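Local coordinates for protein negative regulator of ofd1 (Schizosaccharomyces pombe, PDB 3QTM) that inhibits ofd1 directly, promotes the stability of the Sre1N transcription factor, probably by restraining ofd1 when oxygen is absent, and is required for correct translation termination, at residues I19-W23 against P66-A72; L25-S29 against S41-V45; L78-F84 against T96-I101; L180-R186 against L217-V222. The contacts are given in a common frame with arbitrary orientation. Numbering follows the deposited sequence.

Contact 1 (I19-W23 against P66-A72); sequences ISQLW and PKDFHAA
Residues 19-23 form a turn inside helix 15-34, and Pro66 is the N-cap of helix 67-82, which begins with 67-72. The two short axes run nearly parallel, 26° apart with a closest approach of 9.6 Å, and the CA atoms are in register at Ile19-Phe69 and Trp23-Ala72, 5.9 Å in both cases. Ile19 (m, t) points toward the partner and sets its CD1 3.3 Å from CD of Pro66 and 4.2 Å from CB of Phe69. One turn on, Leu22 (t, p) brings CD2 to 3.7 Å from CD1 of Phe69 and 4.0 Å from CB of Ala72; the Phe69 ring, with chi1 at t, also packs on Ile55 and Leu56 of helix 38-58. Trp23 leaves the backbone sideways, and chi1 of -89° swings the indole across: NE1 donates to Asp68 O at 3.0 Å, while Ala72 CB lies over the five-membered ring, 3.6 Å from its centroid, a CH-pi contact. Ala71 CB lies at the edge of the Trp23 ring, 3.8 Å from its CZ2, and Arg120 makes a cation-pi contact with the same indole. Near-parallel first and third helices with the second packed beside both are consistent with the A helices of consecutive tetratricopeptide-type repeats.

Contact 2 (L25-S29 against S41-V45); sequences LYEMS and SVSLV
This is an antiparallel helix-helix contact within a helical hairpin at the N-terminal end of the fold, joining helix 15-34 to helix 38-58 close to the short turn that connects them. The axes of 25-29 and 41-45 approach to 8.2 Å and their directions differ by 164°, with a signed crossing angle of -164°. Both segments are regular helix, and the closest CA pair is Ser29-Ser41 at 4.3 Å; so short a spacing is compatible with the small side chains there. Ser41, with chi1 at t, donates from OG to Ser29 O at 2.7 Å. Ser29 takes chi1 of 87° (p), which turns its OG back to donate to Tyr26 O at 2.6 Å, and a water donates to both hydroxyls, 2.9 Å from Ser29 OG and 2.9 Å from Ser41 OG. Beside this polar patch Leu44 (m, t) points toward the partner helix: its CB lies 3.5 Å from Ser29 CB, its CD1 3.8 Å from CB of selenomethionine Met28, and its CD2 4.4 Å from CD2 of Leu25. Val45 (t) places CG2 3.6 Å from Ser29 OG and also packs on Ala79 and Val80 of helix 67-82. In this tetratricopeptide-type protein the close antiparallel pair is consistent with the A/B hairpin of one repeat.

Contact 3 (L78-F84 against T96-I101); sequences LAVSELF and TEESYI
Residues 78-82 end helix 67-82; Leu83 leaves helical angles (-108/23) and Phe84 starts the next short helix. Thr96 is the N-cap of helix 97-110, its OG1 (chi1 p) accepting from Ser99 N at 3.0 Å. The axes of 78-82 and 97-101 are antiparallel, 158° apart with a signed crossing of -158° and 7.8 Å at closest approach; CA atoms pair as Ser81-Glu97 at 4.5 Å and Leu78-Ile101 at 5.4 Å. Such a tight antiparallel pair matches the second hairpin of a tetratricopeptide-like array. Ser81 (p) sits at the crossing, its CB 3.8 Å from Tyr100 CB and its OG donating to Leu78 O at a very short 2.4 Å. A water bridges Ser81 OG (3.0 Å) and Glu97 OE2 (2.8 Å), the latter also salt-bridged to Arg134. Val80 CG1 stands 3.4 Å from the Tyr100 ring centroid, a CH-pi contact over the face. With chi1 at t, Phe84 lays one ring face over the start of the partner helix, CZ 3.4 Å from Thr96 C and CE2 3.4 Å from Glu97 N.

Contact 4 (L180-R186 against L217-V222); sequences LTPDSLR and LWLKSV
A folded loop, 180-186, fits against the C-terminal part of helix 213-220, residues 217-222. The nearest CA atoms are Thr181 and Ser221, 5.0 Å apart. The loop is shaped by an ST motif, Thr181 OG1 accepting from Ser184 N at 3.0 Å, and a type I turn from Asp183 to Arg186. Its chief bump is Leu185 (m, t): CD1 enters the hollow between Leu217 and Ser221, 3.4 Å from Leu217 O and 3.9 Å from Ser221 CB, while CB sits over the six-membered ring of Trp218, 3.8 Å from its centroid, a CH-pi contact. The Trp218 indole, with chi1 of -78°, reaches back under the loop, CZ3 3.3 Å from Pro182 O and CZ2 3.3 Å from Leu185 O. Pro182 CG wedges against Val222 CG1 at 3.7 Å. Ser221 (p) presents CB 3.4 Å from Leu180 O, its OG donating to Trp218 O at 2.7 Å. A water donates to Ser221 O at 2.5 Å and weakly to Leu180 O at 3.4 Å. With no direct hydrogen bond identified across the segments, the join between the N- and C-terminal family regions rests here on close van der Waals packing, much of it carbon against backbone carbonyl oxygens, a CH-pi contact and one bridging water.

Contacts 1 and 4 are buried, whereas contacts 2 and 3 are partly buried helix pairs that reach the surface. Contact 1 and contact 2 share helix 15-34, contact 1 and contact 3 share helix 67-82, and along the chain contact 2 is nested within the span closed by contact 1. Contacts 2 and 3 meet where Val45 CG1 lies 3.3 Å from Val80 CG2. Both antiparallel pairs place a serine and a bridging water at the interface; contacts 1 and 4 each place a tryptophan under a CH-pi partner, with a ring N-H bond to a backbone oxygen in contact 1 and no direct hydrogen bond identified across contact 4, nearest the chain's centre. A salt bridge of 2.7 Å from Glu82 OE2 to Arg186 NH2 ties contact 3 to contact 4.

Contact 1 (I19-W23 against P66-A72)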
# COMPACT_ATOMS: atom_id res chain seq x y z
N ILE A 19 -26.42 6.22 4.96
CA ILE A 19 -24.97 6.30 4.87
C ILE A 19 -24.42 4.90 4.64
O ILE A 19 -23.50 4.71 3.84
CB ILE A 19 -24.35 6.98 6.11
CG1 ILE A 19 -24.75 8.46 6.13
CG2 ILE A 19 -22.83 6.82 6.14
CD1 ILE A 19 -24.68 9.10 7.50
N SER A 20 -25.03 3.93 5.30
CA SER A 20 -24.65 2.55 5.11
C SER A 20 -24.89 2.13 3.65
O SER A 20 -24.10 1.37 3.08
CB SER A 20 -25.44 1.66 6.06
OG SER A 20 -25.13 0.31 5.83
N GLN A 21 -25.96 2.62 3.04
CA GLN A 21 -26.21 2.28 1.64
C GLN A 21 -25.20 2.99 0.73
O GLN A 21 -24.78 2.47 -0.30
CB GLN A 21 -27.65 2.61 1.24
CG GLN A 21 -28.70 1.70 1.90
CD GLN A 21 -28.36 0.21 1.81
OE1 GLN A 21 -27.97 -0.30 0.75
NE2 GLN A 21 -28.51 -0.51 2.92
N LEU A 22 -24.78 4.18 1.15
CA LEU A 22 -23.78 4.93 0.42
C LEU A 22 -22.47 4.14 0.34
O LEU A 22 -21.88 3.99 -0.74
CB LEU A 22 -23.57 6.30 1.09
CG LEU A 22 -22.76 7.37 0.38
CD1 LEU A 22 -23.46 7.80 -0.92
CD2 LEU A 22 -22.55 8.55 1.34
N TRP A 23 -22.05 3.59 1.48
CA TRP A 23 -20.86 2.74 1.51
C TRP A 23 -21.04 1.50 0.65
O TRP A 23 -20.09 1.03 0.01
CB TRP A 23 -20.50 2.34 2.95
CG TRP A 23 -19.58 3.33 3.58
CD1 TRP A 23 -19.91 4.32 4.45
CD2 TRP A 23 -18.17 3.47 3.33
NE1 TRP A 23 -18.79 5.06 4.78
CE2 TRP A 23 -17.71 4.56 4.11
CE3 TRP A 23 -17.25 2.77 2.53
CZ2 TRP A 23 -16.38 4.96 4.12
CZ3 TRP A 23 -15.92 3.18 2.55
CH2 TRP A 23 -15.50 4.26 3.34
N PRO A 66 -22.06 12.19 9.88
CA PRO A 66 -20.86 11.65 10.52
C PRO A 66 -19.65 11.66 9.61
O PRO A 66 -19.74 11.78 8.38
CB PRO A 66 -21.22 10.18 10.80
CG PRO A 66 -22.41 9.88 9.99
CD PRO A 66 -22.93 11.14 9.35
N LYS A 67 -18.51 11.49 10.25
CA LYS A 67 -17.25 11.35 9.53
C LYS A 67 -17.35 10.27 8.44
O LYS A 67 -16.76 10.44 7.37
CB LYS A 67 -16.13 11.00 10.50
CG LYS A 67 -15.81 12.11 11.52
CD LYS A 67 -14.46 11.83 12.19
CE LYS A 67 -14.09 12.91 13.19
NZ LYS A 67 -15.03 12.91 14.33
N ASP A 68 -18.08 9.19 8.71
CA ASP A 68 -18.24 8.10 7.74
C ASP A 68 -18.93 8.54 6.46
O ASP A 68 -18.68 7.98 5.40
CB ASP A 68 -19.02 6.92 8.34
CG ASP A 68 -18.18 6.09 9.29
OD1 ASP A 68 -16.95 6.32 9.36
OD2 ASP A 68 -18.76 5.19 9.95
N PHE A 69 -19.82 9.53 6.55
CA PHE A 69 -20.41 10.09 5.34
C PHE A 69 -19.34 10.76 4.47
O PHE A 69 -19.24 10.49 3.27
CB PHE A 69 -21.53 11.09 5.65
CG PHE A 69 -21.91 11.95 4.46
CD1 PHE A 69 -22.80 11.50 3.51
CD2 PHE A 69 -21.36 13.21 4.28
CE1 PHE A 69 -23.14 12.27 2.41
CE2 PHE A 69 -21.69 14.00 3.17
CZ PHE A 69 -22.58 13.52 2.24
N HIS A 70 -18.53 11.62 5.07
CA HIS A 70 -17.52 12.33 4.28
C HIS A 70 -16.43 11.38 3.78
O HIS A 70 -15.86 11.60 2.71
CB HIS A 70 -16.89 13.48 5.08
CG HIS A 70 -17.88 14.45 5.62
ND1 HIS A 70 -18.40 15.48 4.87
CD2 HIS A 70 -18.45 14.55 6.85
CE1 HIS A 70 -19.26 16.16 5.60
NE2 HIS A 70 -19.31 15.63 6.80
N ALA A 71 -16.16 10.32 4.54
CA ALA A 71 -15.20 9.30 4.14
C ALA A 71 -15.66 8.58 2.88
O ALA A 71 -14.86 8.36 1.98
CB ALA A 71 -14.97 8.30 5.27
N ALA A 72 -16.94 8.20 2.81
CA ALA A 72 -17.46 7.50 1.63
C ALA A 72 -17.45 8.42 0.42
O ALA A 72 -17.11 8.01 -0.69
CB ALA A 72 -18.86 6.99 1.88

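Contact 2 (L25-S29 against S41-V45)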
# COMPACT_ATOMS: atom_id res chain seq x y z
N LEU A 25 -22.74 1.13 -2.15
CA LEU A 25 -22.49 1.51 -3.55
C LEU A 25 -21.01 1.59 -3.85
O LEU A 25 -20.55 1.06 -4.88
CB LEU A 25 -23.15 2.85 -3.87
CG LEU A 25 -24.68 2.84 -3.96
CD1 LEU A 25 -25.23 4.26 -4.08
CD2 LEU A 25 -25.15 1.97 -5.15
N TYR A 26 -20.26 2.24 -2.97
CA TYR A 26 -18.81 2.34 -3.14
C TYR A 26 -18.16 0.95 -3.13
O TYR A 26 -17.30 0.66 -3.95
CB TYR A 26 -18.17 3.22 -2.05
CG TYR A 26 -16.66 3.26 -2.21
CD1 TYR A 26 -16.06 4.00 -3.22
CD2 TYR A 26 -15.84 2.51 -1.38
CE1 TYR A 26 -14.67 4.01 -3.38
CE2 TYR A 26 -14.48 2.51 -1.53
CZ TYR A 26 -13.89 3.27 -2.52
OH TYR A 26 -12.51 3.26 -2.65
N GLU A 27 -18.59 0.10 -2.20
CA GLU A 27 -18.01 -1.23 -2.03
C GLU A 27 -18.23 -2.07 -3.28
O GLU A 27 -17.32 -2.75 -3.75
CB GLU A 27 -18.59 -1.92 -0.79
CG GLU A 27 -18.05 -1.33 0.53
CD GLU A 27 -19.00 -1.52 1.71
OE1 GLU A 27 -20.05 -2.18 1.53
OE2 GLU A 27 -18.70 -1.02 2.82
N MSE A 28 -19.43 -2.00 -3.80
CA MSE A 28 -19.76 -2.67 -5.05
C MSE A 28 -18.89 -2.18 -6.20
O MSE A 28 -18.49 -2.97 -7.05
CB MSE A 28 -21.22 -2.40 -5.40
CG MSE A 28 -22.16 -3.48 -4.95
SE MSE A 28 -23.83 -3.30 -5.96
CE MSE A 28 -24.70 -2.03 -4.76
N SER A 29 -18.63 -0.88 -6.25
CA SER A 29 -17.75 -0.35 -7.29
C SER A 29 -16.37 -1.02 -7.21
O SER A 29 -15.74 -1.27 -8.22
CB SER A 29 -17.63 1.18 -7.21
OG SER A 29 -16.60 1.55 -6.32
N SER A 41 -17.85 -0.14 -12.62
CA SER A 41 -17.27 0.50 -11.44
C SER A 41 -17.50 2.00 -11.51
O SER A 41 -17.91 2.62 -10.53
CB SER A 41 -15.78 0.16 -11.30
OG SER A 41 -15.26 0.61 -10.04
N VAL A 42 -17.26 2.57 -12.69
CA VAL A 42 -17.38 4.00 -12.90
C VAL A 42 -18.82 4.45 -12.66
O VAL A 42 -19.05 5.46 -12.01
CB VAL A 42 -16.91 4.40 -14.30
CG1 VAL A 42 -17.42 5.79 -14.67
CG2 VAL A 42 -15.38 4.34 -14.40
N SER A 43 -19.78 3.70 -13.19
CA SER A 43 -21.20 3.97 -12.92
C SER A 43 -21.50 3.98 -11.43
O SER A 43 -22.17 4.89 -10.93
CB SER A 43 -22.09 2.92 -13.59
OG SER A 43 -21.97 2.96 -15.00
N LEU A 44 -21.00 2.98 -10.72
CA LEU A 44 -21.25 2.91 -9.27
C LEU A 44 -20.62 4.07 -8.50
O LEU A 44 -21.19 4.56 -7.52
CB LEU A 44 -20.79 1.57 -8.71
CG LEU A 44 -21.62 0.39 -9.25
CD1 LEU A 44 -20.98 -0.98 -8.96
CD2 LEU A 44 -23.03 0.44 -8.69
N VAL A 45 -19.43 4.50 -8.93
CA VAL A 45 -18.72 5.59 -8.27
C VAL A 45 -19.47 6.91 -8.45
O VAL A 45 -19.71 7.63 -7.48
CB VAL A 45 -17.27 5.71 -8.81
CG1 VAL A 45 -16.70 7.07 -8.52
CG2 VAL A 45 -16.41 4.62 -8.22
O HOH W 1 -14.24 2.12 -7.83

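Contact 3 (L78-F84 against T96-I101)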
# COMPACT_ATOMS: atom_id res chain seq x y z
N LEU A 78 -12.05 9.97 -5.03
CA LEU A 78 -10.72 9.48 -5.31
C LEU A 78 -10.78 8.44 -6.41
O LEU A 78 -9.87 8.33 -7.24
CB LEU A 78 -10.09 8.85 -4.06
CG LEU A 78 -8.58 8.63 -4.16
CD1 LEU A 78 -7.92 9.94 -4.53
CD2 LEU A 78 -8.00 8.04 -2.86
N ALA A 79 -11.87 7.67 -6.41
CA ALA A 79 -11.99 6.55 -7.32
C ALA A 79 -12.18 7.07 -8.73
O ALA A 79 -11.76 6.43 -9.70
CB ALA A 79 -13.15 5.61 -6.91
N VAL A 80 -12.81 8.24 -8.85
CA VAL A 80 -12.99 8.87 -10.15
C VAL A 80 -11.60 9.19 -10.69
O VAL A 80 -11.32 8.93 -11.86
CB VAL A 80 -13.86 10.16 -10.10
CG1 VAL A 80 -13.83 10.90 -11.45
CG2 VAL A 80 -15.30 9.82 -9.72
N SER A 81 -10.73 9.70 -9.82
CA SER A 81 -9.35 9.97 -10.22
C SER A 81 -8.61 8.69 -10.65
O SER A 81 -7.89 8.70 -11.62
CB SER A 81 -8.57 10.73 -9.13
OG SER A 81 -8.23 9.90 -8.03
N GLU A 82 -8.82 7.59 -9.92
CA GLU A 82 -8.14 6.33 -10.23
C GLU A 82 -8.57 5.80 -11.60
O GLU A 82 -7.78 5.24 -12.34
CB GLU A 82 -8.47 5.29 -9.17
CG GLU A 82 -7.86 3.91 -9.44
CD GLU A 82 -8.23 2.88 -8.38
OE1 GLU A 82 -9.07 3.20 -7.51
OE2 GLU A 82 -7.69 1.75 -8.39
N LEU A 83 -9.84 6.00 -11.94
CA LEU A 83 -10.40 5.44 -13.15
C LEU A 83 -10.65 6.54 -14.15
O LEU A 83 -11.50 6.39 -15.04
CB LEU A 83 -11.71 4.76 -12.80
CG LEU A 83 -11.56 3.73 -11.68
CD1 LEU A 83 -12.90 3.11 -11.27
CD2 LEU A 83 -10.56 2.67 -12.11
N PHE A 84 -9.94 7.65 -14.00
CA PHE A 84 -10.21 8.86 -14.77
C PHE A 84 -10.16 8.67 -16.29
O PHE A 84 -10.85 9.37 -17.04
CB PHE A 84 -9.27 10.00 -14.37
CG PHE A 84 -9.73 11.35 -14.86
CD1 PHE A 84 -10.85 11.96 -14.31
CD2 PHE A 84 -9.06 11.99 -15.89
CE1 PHE A 84 -11.27 13.19 -14.76
CE2 PHE A 84 -9.49 13.23 -16.34
CZ PHE A 84 -10.60 13.83 -15.78
N THR A 96 -10.05 17.19 -14.59
CA THR A 96 -8.77 16.48 -14.54
C THR A 96 -8.73 15.44 -13.42
O THR A 96 -9.44 15.58 -12.40
CB THR A 96 -7.59 17.44 -14.31
OG1 THR A 96 -7.76 18.10 -13.04
CG2 THR A 96 -7.51 18.49 -15.42
N GLU A 97 -7.89 14.42 -13.59
CA GLU A 97 -7.62 13.47 -12.53
C GLU A 97 -7.22 14.20 -11.23
O GLU A 97 -7.77 13.94 -10.15
CB GLU A 97 -6.51 12.48 -12.94
CG GLU A 97 -6.12 11.53 -11.82
CD GLU A 97 -4.82 10.77 -12.09
OE1 GLU A 97 -4.14 11.04 -13.11
OE2 GLU A 97 -4.48 9.89 -11.27
N GLU A 98 -6.27 15.13 -11.35
CA GLU A 98 -5.76 15.83 -10.18
C GLU A 98 -6.85 16.60 -9.43
O GLU A 98 -6.85 16.68 -8.21
CB GLU A 98 -4.60 16.76 -10.52
CG GLU A 98 -3.95 17.36 -9.26
CD GLU A 98 -2.68 18.17 -9.57
OE1 GLU A 98 -2.47 18.53 -10.75
OE2 GLU A 98 -1.91 18.44 -8.63
N SER A 99 -7.78 17.17 -10.17
CA SER A 99 -8.85 17.91 -9.51
C SER A 99 -9.74 16.99 -8.67
O SER A 99 -10.24 17.39 -7.62
CB SER A 99 -9.66 18.71 -10.52
OG SER A 99 -10.41 19.71 -9.86
N TYR A 100 -9.91 15.75 -9.11
CA TYR A 100 -10.65 14.77 -8.33
C TYR A 100 -9.90 14.31 -7.07
O TYR A 100 -10.51 14.03 -6.04
CB TYR A 100 -11.09 13.59 -9.22
CG TYR A 100 -12.43 13.88 -9.89
CD1 TYR A 100 -12.48 14.45 -11.16
CD2 TYR A 100 -13.63 13.65 -9.22
CE1 TYR A 100 -13.70 14.76 -11.76
CE2 TYR A 100 -14.85 13.96 -9.80
CZ TYR A 100 -14.88 14.51 -11.07
OH TYR A 100 -16.09 14.80 -11.64
N ILE A 101 -8.57 14.24 -7.14
CA ILE A 101 -7.76 13.98 -5.95
C ILE A 101 -7.92 15.15 -4.98
O ILE A 101 -8.16 14.93 -3.80
CB ILE A 101 -6.26 13.79 -6.30
CG1 ILE A 101 -6.06 12.58 -7.21
CG2 ILE A 101 -5.40 13.71 -5.02
CD1 ILE A 101 -4.62 12.46 -7.75
O HOH W 2 -5.60 8.80 -8.91

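Contact 4 (L180-R186 against L217-V222)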
# COMPACT_ATOMS: atom_id res chain seq x y z
N LEU A 180 -10.80 -1.26 5.41
CA LEU A 180 -9.35 -1.50 5.42
C LEU A 180 -9.02 -2.83 4.76
O LEU A 180 -8.79 -3.83 5.44
CB LEU A 180 -8.80 -1.46 6.86
CG LEU A 180 -7.27 -1.42 7.02
CD1 LEU A 180 -6.71 -0.02 6.73
CD2 LEU A 180 -6.83 -1.88 8.41
N THR A 181 -8.98 -2.84 3.44
CA THR A 181 -8.67 -4.04 2.67
C THR A 181 -7.30 -3.90 2.01
O THR A 181 -6.78 -2.78 1.88
CB THR A 181 -9.67 -4.21 1.53
OG1 THR A 181 -9.58 -3.08 0.65
CG2 THR A 181 -11.12 -4.31 2.07
N PRO A 182 -6.73 -5.03 1.54
CA PRO A 182 -5.48 -4.95 0.78
C PRO A 182 -5.58 -3.99 -0.41
O PRO A 182 -4.61 -3.28 -0.71
CB PRO A 182 -5.27 -6.39 0.32
CG PRO A 182 -5.90 -7.20 1.39
CD PRO A 182 -7.12 -6.43 1.80
N ASP A 183 -6.73 -3.96 -1.08
CA ASP A 183 -6.88 -3.06 -2.21
C ASP A 183 -6.84 -1.59 -1.76
O ASP A 183 -6.19 -0.76 -2.38
CB ASP A 183 -8.18 -3.32 -2.95
CG ASP A 183 -8.40 -2.33 -4.06
OD1 ASP A 183 -7.70 -2.44 -5.09
OD2 ASP A 183 -9.26 -1.42 -3.90
N SER A 184 -7.53 -1.28 -0.68
CA SER A 184 -7.54 0.11 -0.22
C SER A 184 -6.15 0.57 0.25
O SER A 184 -5.91 1.76 0.37
CB SER A 184 -8.55 0.32 0.90
OG SER A 184 -7.99 -0.06 2.14
N LEU A 185 -5.25 -0.37 0.52
CA LEU A 185 -3.91 0.03 0.95
C LEU A 185 -2.93 0.14 -0.21
O LEU A 185 -1.74 0.34 0.02
CB LEU A 185 -3.35 -0.93 2.00
CG LEU A 185 -4.08 -0.97 3.34
CD1 LEU A 185 -3.43 -2.02 4.28
CD2 LEU A 185 -4.06 0.42 3.95
N ARG A 186 -3.40 0.02 -1.44
CA ARG A 186 -2.48 0.14 -2.58
C ARG A 186 -1.66 1.44 -2.60
O ARG A 186 -0.50 1.43 -2.98
CB ARG A 186 -3.18 -0.09 -3.92
CG ARG A 186 -3.18 -1.54 -4.37
CD ARG A 186 -3.63 -1.71 -5.83
NE ARG A 186 -5.06 -1.43 -6.00
CZ ARG A 186 -5.55 -0.39 -6.68
NH1 ARG A 186 -4.72 0.47 -7.26
NH2 ARG A 186 -6.87 -0.21 -6.77
N LEU A 217 -0.22 -1.91 9.03
CA LEU A 217 -1.46 -1.72 8.26
C LEU A 217 -1.75 -2.90 7.32
O LEU A 217 -2.87 -3.42 7.28
CB LEU A 217 -1.44 -0.39 7.51
CG LEU A 217 -1.57 0.87 8.40
CD1 LEU A 217 -1.46 2.14 7.60
CD2 LEU A 217 -2.86 0.88 9.22
N TRP A 218 -0.76 -3.32 6.55
CA TRP A 218 -0.97 -4.44 5.65
C TRP A 218 -1.42 -5.65 6.46
O TRP A 218 -2.38 -6.32 6.10
CB TRP A 218 0.30 -4.77 4.86
CG TRP A 218 0.57 -3.85 3.70
CD1 TRP A 218 1.58 -2.93 3.61
CD2 TRP A 218 -0.17 -3.75 2.48
NE1 TRP A 218 1.51 -2.27 2.41
CE2 TRP A 218 0.45 -2.76 1.69
CE3 TRP A 218 -1.29 -4.42 1.96
CZ2 TRP A 218 -0.01 -2.41 0.42
CZ3 TRP A 218 -1.76 -4.06 0.70
CH2 TRP A 218 -1.11 -3.07 -0.06
N LEU A 219 -0.73 -5.90 7.57
CA LEU A 219 -1.07 -7.03 8.41
C LEU A 219 -2.48 -6.92 8.96
O LEU A 219 -3.22 -7.89 8.96
CB LEU A 219 -0.06 -7.18 9.57
CG LEU A 219 1.34 -7.64 9.17
CD1 LEU A 219 2.33 -7.52 10.33
CD2 LEU A 219 1.29 -9.07 8.64
N LYS A 220 -2.86 -5.73 9.41
CA LYS A 220 -4.19 -5.57 9.97
C LYS A 220 -5.30 -5.82 8.94
O LYS A 220 -6.39 -6.28 9.28
CB LYS A 220 -4.38 -4.20 10.63
CG LYS A 220 -5.70 -4.09 11.40
CD LYS A 220 -5.84 -2.78 12.16
CE LYS A 220 -4.56 -2.43 12.90
NZ LYS A 220 -4.81 -1.80 14.22
N SER A 221 -5.02 -5.53 7.67
CA SER A 221 -6.05 -5.68 6.64
C SER A 221 -6.46 -7.13 6.42
O SER A 221 -7.43 -7.41 5.72
CB SER A 221 -5.59 -5.05 5.31
OG SER A 221 -4.66 -5.88 4.64
N VAL A 222 -5.73 -8.06 7.03
CA VAL A 222 -5.98 -9.48 6.82
C VAL A 222 -5.80 -10.30 8.10
O VAL A 222 -5.56 -11.51 8.04
CB VAL A 222 -5.08 -10.05 5.68
CG1 VAL A 222 -5.38 -9.35 4.36
CG2 VAL A 222 -3.61 -9.91 6.02
O HOH W 3 -9.59 -7.05 4.54